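Local coordinates for recombination protein uvsY (Enterobacteria phage T4, PDB 4ZWS) that promotes assembly of the UvsX recombinase on single-stranded DNA and helps UvsX to displace bound gp32, thereby supporting viral DNA synthesis, at the interface of chains A and B. Numbering follows the deposited sequence. Chains: chain A/B, Recombination protein uvsY.

Contacts 1 and 2 lie next to each other along one helix-to-helix interface. Their centres, taken over the C-alpha atoms, are about 10 Å apart. Both use helices 3-14 and 91-135 of chain A and helix 21-63 of chain B, and A:Phe109 and B:Asn37 belong to both. Contact 1 is mainly apolar and has no polar bond between the chains. Contact 2 hides more surface and adds a salt bridge and a hydrogen bond. Together they join neighbouring subunits of the homo-heptameric alpha barrel. The two chains meet through different surfaces, as expected of a ring rather than a two-fold pair.

Contact 1: the interface of chains A and B. Residues chain A 10, 109, 112-113, 115; chain B 32, 36-37.
The A:Phe109 ring has B:Leu36 and A:Leu10 on one face. The other face is backed by A:Gln7 and A:Leu3 of its own chain's helix 3-14. B:Leu36 comes from above its face but sits over the CD2-CE2 rim, not over the centre. Its CG is 3.8 Å from A:Phe109 CE2. The side-chain amide oxygen of B:Asn37, OD1, lies off the CE2-CZ edge, near the ring plane, and is 3.2 Å from A:Phe109 CE2. The ring and amide planes are only 21° apart, so the amide lies nearly parallel to the ring but is shifted past its rim. This is a contact of an oxygen with aromatic C-H groups and not a hydrogen bond.

The second flat group is the B:Tyr32 ring. Its CE1 corner points at the backbone of A:Gly112, 3.8 Å from the carbonyl O. Its hydroxyl OH reaches along helix 91-135 to A:Asp115, where it lies 4.1 Å from CB. The Asp carboxylate makes no bond with it.

B:Leu36 is the main knob of the patch and hides 57 Å² of its own surface. Its CG is anti to the backbone N, beside the carbonyl carbon (chi1 -168°), and the branch puts CD2 against A:Gly112 and A:Leu10. B:Leu36 CD2 is 3.6 Å from the carbonyl carbon C of A:Gly112. The glycine has no side chain to hold the helices apart, so the leucine comes right up to the main chain. The same CD2 meets CD2 of A:Leu10 tip to tip at 3.7 Å, with the two side chains crossing at about a right angle. CD1 packs near CA of A:Gly112.

No polar atom bonds across this patch. It is a mainly apolar seam in which one leucine of helix 21-63 is seated among A:Phe109, A:Gly112 and A:Leu10. It helps to hold neighbouring subunits of the heptamer together.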
loop_
_atom_site.group_PDB
_atom_site.type_symbol
_atom_site.label_atom_id
_atom_site.label_comp_id
_atom_site.label_asym_id
_atom_site.label_seq_id
_atom_site.Cartn_x
_atom_site.Cartn_y
_atom_site.Cartn_z
ATOM N N LEU A 10 26.054 -6.159 13.907
ATOM C CA LEU A 10 25.457 -4.857 13.636
ATOM C C LEU A 10 25.583 -3.914 14.826
ATOM O O LEU A 10 25.880 -2.722 14.657
ATOM C CB LEU A 10 23.980 -4.991 13.274
ATOM C CG LEU A 10 23.297 -3.673 12.887
ATOM C CD1 LEU A 10 23.908 -3.092 11.626
ATOM C CD2 LEU A 10 21.804 -3.830 12.741
ATOM N N PHE A 109 16.747 -9.353 8.440
ATOM C CA PHE A 109 17.597 -8.650 9.384
ATOM C C PHE A 109 18.577 -7.749 8.641
ATOM O O PHE A 109 18.798 -6.612 9.046
ATOM C CB PHE A 109 18.361 -9.611 10.288
ATOM C CG PHE A 109 19.202 -8.905 11.306
ATOM C CD1 PHE A 109 20.544 -8.642 11.055
ATOM C CD2 PHE A 109 18.641 -8.452 12.496
ATOM C CE1 PHE A 109 21.323 -7.959 11.986
ATOM C CE2 PHE A 109 19.414 -7.773 13.431
ATOM C CZ PHE A 109 20.760 -7.531 13.172
ATOM N N GLY A 112 17.021 -4.631 7.439
ATOM C CA GLY A 112 16.960 -3.730 8.566
ATOM C C GLY A 112 18.305 -3.103 8.849
ATOM O O GLY A 112 18.395 -1.912 9.161
ATOM N N ALA A 113 19.355 -3.902 8.718
ATOM C CA ALA A 113 20.700 -3.418 8.948
ATOM C C ALA A 113 21.018 -2.310 7.952
ATOM O O ALA A 113 21.573 -1.270 8.308
ATOM C CB ALA A 113 21.702 -4.549 8.839
ATOM N N ASP A 115 18.921 -0.381 6.492
ATOM C CA ASP A 115 18.148 0.791 6.899
ATOM C C ASP A 115 18.863 1.550 8.001
ATOM O O ASP A 115 18.986 2.778 7.960
ATOM C CB ASP A 115 16.755 0.388 7.394
ATOM C CG ASP A 115 15.807 0.051 6.270
ATOM O OD1 ASP A 115 15.992 0.603 5.161
ATOM O OD2 ASP A 115 14.884 -0.772 6.500
ATOM N N TYR B 32 17.913 1.535 17.491
ATOM C CA TYR B 32 17.331 0.879 16.330
ATOM C C TYR B 32 17.836 -0.560 16.257
ATOM O O TYR B 32 17.062 -1.492 16.040
ATOM C CB TYR B 32 17.661 1.631 15.047
ATOM C CG TYR B 32 16.786 1.213 13.891
ATOM C CD1 TYR B 32 17.211 0.262 12.975
ATOM C CD2 TYR B 32 15.510 1.740 13.741
ATOM C CE1 TYR B 32 16.402 -0.129 11.922
ATOM C CE2 TYR B 32 14.691 1.355 12.690
ATOM C CZ TYR B 32 15.142 0.423 11.785
ATOM O OH TYR B 32 14.330 0.035 10.741
ATOM N N LEU B 36 15.621 -3.933 16.513
ATOM C CA LEU B 36 15.802 -4.792 15.361
ATOM C C LEU B 36 16.194 -6.202 15.827
ATOM O O LEU B 36 15.743 -7.204 15.270
ATOM C CB LEU B 36 16.876 -4.209 14.446
ATOM C CG LEU B 36 17.048 -4.778 13.044
ATOM C CD1 LEU B 36 15.728 -4.736 12.287
ATOM C CD2 LEU B 36 18.125 -4.007 12.316
ATOM N N ASN B 37 17.021 -6.278 16.871
ATOM C CA ASN B 37 17.381 -7.571 17.429
ATOM C C ASN B 37 16.167 -8.244 18.073
ATOM O O ASN B 37 15.958 -9.447 17.893
ATOM C CB ASN B 37 18.525 -7.442 18.433
ATOM C CG ASN B 37 19.831 -7.065 17.771
ATOM O OD1 ASN B 37 19.960 -7.156 16.557
ATOM N ND2 ASN B 37 20.817 -6.679 18.564
#

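Contact 2: the interface of chains A and B. Residues chain A 3-4, 7, 102, 105, 109; chain B 37, 40-41, 43-44, 47.
The hydroxyl OG of B:Ser41 is held by two bonds, one good and one weak. It accepts a hydrogen bond from the side-chain amide nitrogen NE2 of A:Gln7 at 3.2 Å. This bond is almost straight (172° at H), and OG lies in the plane of the Gln amide. OG also gives a weak bond to the backbone O of B:Asn37, one turn earlier in its own helix.

A:Gln7 reaches OG because its chain is extended beyond CG. On the way it passes B:Asn37, with the two side chains running in opposite directions. Their amides are stacked with planes 29° apart, and the nearest carbons are A:Gln7 CB and B:Asn37 CG at 3.5 Å.

A salt bridge joins A:Glu4 and B:Lys44. The ammonium NZ of B:Lys44 is 2.6 Å from the carboxylate OE2 of A:Glu4 and meets it from above the carboxylate plane. The lysine is fully extended, whereas the glutamate bends at chi2 (73°) and crosses it at about a right angle. Their opposite charges probably favour the charged form of both groups.

Between the polar pairs, the branched end of A:Leu3 packs beside B:Ser40. A:Ile105 is stretched out, and its CD1 rests on the B:Lys43 main chain, 3.5 Å from B:Lys43 C. The same methyl also meets B:Lys43 CB and B:Lys44 CA. At the far end B:Leu47 CD2 touches the backbone of A:Tyr102, 3.7 Å from its N.

A:Tyr102 has a second task within its own chain. Its OH accepts the backbone N-H of A:Leu3, with 2.9 Å from A:Leu3 N to A:Tyr102 OH, nearly straight. This pins the start of helix 3-14 onto helix 91-135. The two helices thus form one surface, against which helix 21-63 of the neighbouring subunit lies lengthwise.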
loop_
_atom_site.group_PDB
_atom_site.type_symbol
_atom_site.label_atom_id
_atom_site.label_comp_id
_atom_site.label_asym_id
_atom_site.label_seq_id
_atom_site.Cartn_x
_atom_site.Cartn_y
_atom_site.Cartn_z
ATOM N N LEU A 3 21.843 -15.999 13.312
ATOM C CA LEU A 3 21.156 -14.734 13.555
ATOM C C LEU A 3 21.827 -13.931 14.669
ATOM O O LEU A 3 22.032 -12.723 14.546
ATOM C CB LEU A 3 19.689 -14.978 13.905
ATOM C CG LEU A 3 18.936 -13.710 14.310
ATOM C CD1 LEU A 3 18.992 -12.690 13.189
ATOM C CD2 LEU A 3 17.505 -14.037 14.672
ATOM N N GLU A 4 22.167 -14.609 15.754
ATOM C CA GLU A 4 22.734 -13.930 16.901
ATOM C C GLU A 4 24.097 -13.313 16.559
ATOM O O GLU A 4 24.452 -12.264 17.091
ATOM C CB GLU A 4 22.849 -14.891 18.080
ATOM C CG GLU A 4 21.491 -15.311 18.629
ATOM C CD GLU A 4 20.740 -16.289 17.715
ATOM O OE1 GLU A 4 21.361 -16.823 16.762
ATOM O OE2 GLU A 4 19.519 -16.498 17.936
ATOM N N GLN A 7 23.248 -10.065 14.797
ATOM C CA GLN A 7 22.770 -9.108 15.780
ATOM C C GLN A 7 23.946 -8.449 16.477
ATOM O O GLN A 7 24.010 -7.222 16.603
ATOM C CB GLN A 7 21.859 -9.787 16.788
ATOM C CG GLN A 7 20.596 -10.263 16.157
ATOM C CD GLN A 7 19.664 -10.925 17.139
ATOM O OE1 GLN A 7 20.070 -11.312 18.239
ATOM N NE2 GLN A 7 18.396 -11.074 16.740
ATOM N N TYR A 102 14.557 -19.649 8.101
ATOM C CA TYR A 102 15.587 -19.083 8.969
ATOM C C TYR A 102 16.473 -18.124 8.202
ATOM O O TYR A 102 16.769 -17.023 8.675
ATOM C CB TYR A 102 16.456 -20.191 9.549
ATOM C CG TYR A 102 17.466 -19.730 10.573
ATOM C CD1 TYR A 102 18.804 -19.571 10.224
ATOM C CD2 TYR A 102 17.087 -19.415 11.880
ATOM C CE1 TYR A 102 19.748 -19.136 11.153
ATOM C CE2 TYR A 102 18.022 -18.987 12.821
ATOM C CZ TYR A 102 19.352 -18.847 12.447
ATOM O OH TYR A 102 20.292 -18.424 13.366
ATOM N N ILE A 105 14.790 -15.041 7.510
ATOM C CA ILE A 105 14.898 -14.167 8.669
ATOM C C ILE A 105 16.206 -13.402 8.624
ATOM O O ILE A 105 16.232 -12.207 8.908
ATOM C CB ILE A 105 14.772 -14.947 9.988
ATOM C CG1 ILE A 105 13.311 -15.368 10.194
ATOM C CG2 ILE A 105 15.157 -14.071 11.160
ATOM C CD1 ILE A 105 13.053 -16.140 11.476
ATOM N N PHE A 109 16.747 -9.353 8.440
ATOM C CA PHE A 109 17.597 -8.650 9.384
ATOM C C PHE A 109 18.577 -7.749 8.641
ATOM O O PHE A 109 18.798 -6.612 9.046
ATOM C CB PHE A 109 18.361 -9.611 10.288
ATOM C CG PHE A 109 19.202 -8.905 11.306
ATOM C CD1 PHE A 109 20.544 -8.642 11.055
ATOM C CD2 PHE A 109 18.641 -8.452 12.496
ATOM C CE1 PHE A 109 21.323 -7.959 11.986
ATOM C CE2 PHE A 109 19.414 -7.773 13.431
ATOM C CZ PHE A 109 20.760 -7.531 13.172
ATOM N N ASN B 37 17.021 -6.278 16.871
ATOM C CA ASN B 37 17.381 -7.571 17.429
ATOM C C ASN B 37 16.167 -8.244 18.073
ATOM O O ASN B 37 15.958 -9.447 17.893
ATOM C CB ASN B 37 18.525 -7.442 18.433
ATOM C CG ASN B 37 19.831 -7.065 17.771
ATOM O OD1 ASN B 37 19.960 -7.156 16.557
ATOM N ND2 ASN B 37 20.817 -6.679 18.564
ATOM N N SER B 40 13.814 -9.403 15.273
ATOM C CA SER B 40 14.437 -10.526 14.606
ATOM C C SER B 40 14.305 -11.830 15.413
ATOM O O SER B 40 13.980 -12.890 14.875
ATOM C CB SER B 40 15.906 -10.202 14.369
ATOM O OG SER B 40 16.452 -11.177 13.524
ATOM N N SER B 41 14.588 -11.735 16.708
ATOM C CA SER B 41 14.497 -12.870 17.617
ATOM C C SER B 41 13.072 -13.403 17.764
ATOM O O SER B 41 12.870 -14.605 17.949
ATOM C CB SER B 41 15.086 -12.504 18.973
ATOM O OG SER B 41 16.503 -12.507 18.878
ATOM N N LYS B 43 10.766 -13.317 15.455
ATOM C CA LYS B 43 10.536 -14.078 14.232
ATOM C C LYS B 43 11.114 -15.490 14.338
ATOM O O LYS B 43 10.502 -16.451 13.882
ATOM C CB LYS B 43 11.126 -13.360 13.037
ATOM C CG LYS B 43 10.280 -12.222 12.499
ATOM C CD LYS B 43 11.028 -11.590 11.326
ATOM C CE LYS B 43 10.180 -10.650 10.517
ATOM N NZ LYS B 43 10.997 -10.072 9.412
ATOM N N LYS B 44 12.290 -15.617 14.945
ATOM C CA LYS B 44 12.905 -16.924 15.108
ATOM C C LYS B 44 12.041 -17.846 15.974
ATOM O O LYS B 44 11.811 -19.018 15.633
ATOM C CB LYS B 44 14.279 -16.773 15.749
ATOM C CG LYS B 44 14.997 -18.073 15.984
ATOM C CD LYS B 44 16.341 -17.807 16.572
ATOM C CE LYS B 44 16.971 -19.081 17.051
ATOM N NZ LYS B 44 18.352 -18.823 17.515
ATOM N N LEU B 47 8.990 -18.998 14.211
ATOM C CA LEU B 47 9.345 -20.058 13.278
ATOM C C LEU B 47 9.395 -21.405 13.975
ATOM O O LEU B 47 8.914 -22.401 13.431
ATOM C CB LEU B 47 10.682 -19.769 12.609
ATOM C CG LEU B 47 11.136 -20.838 11.617
ATOM C CD1 LEU B 47 10.105 -21.077 10.520
ATOM C CD2 LEU B 47 12.468 -20.419 11.027
#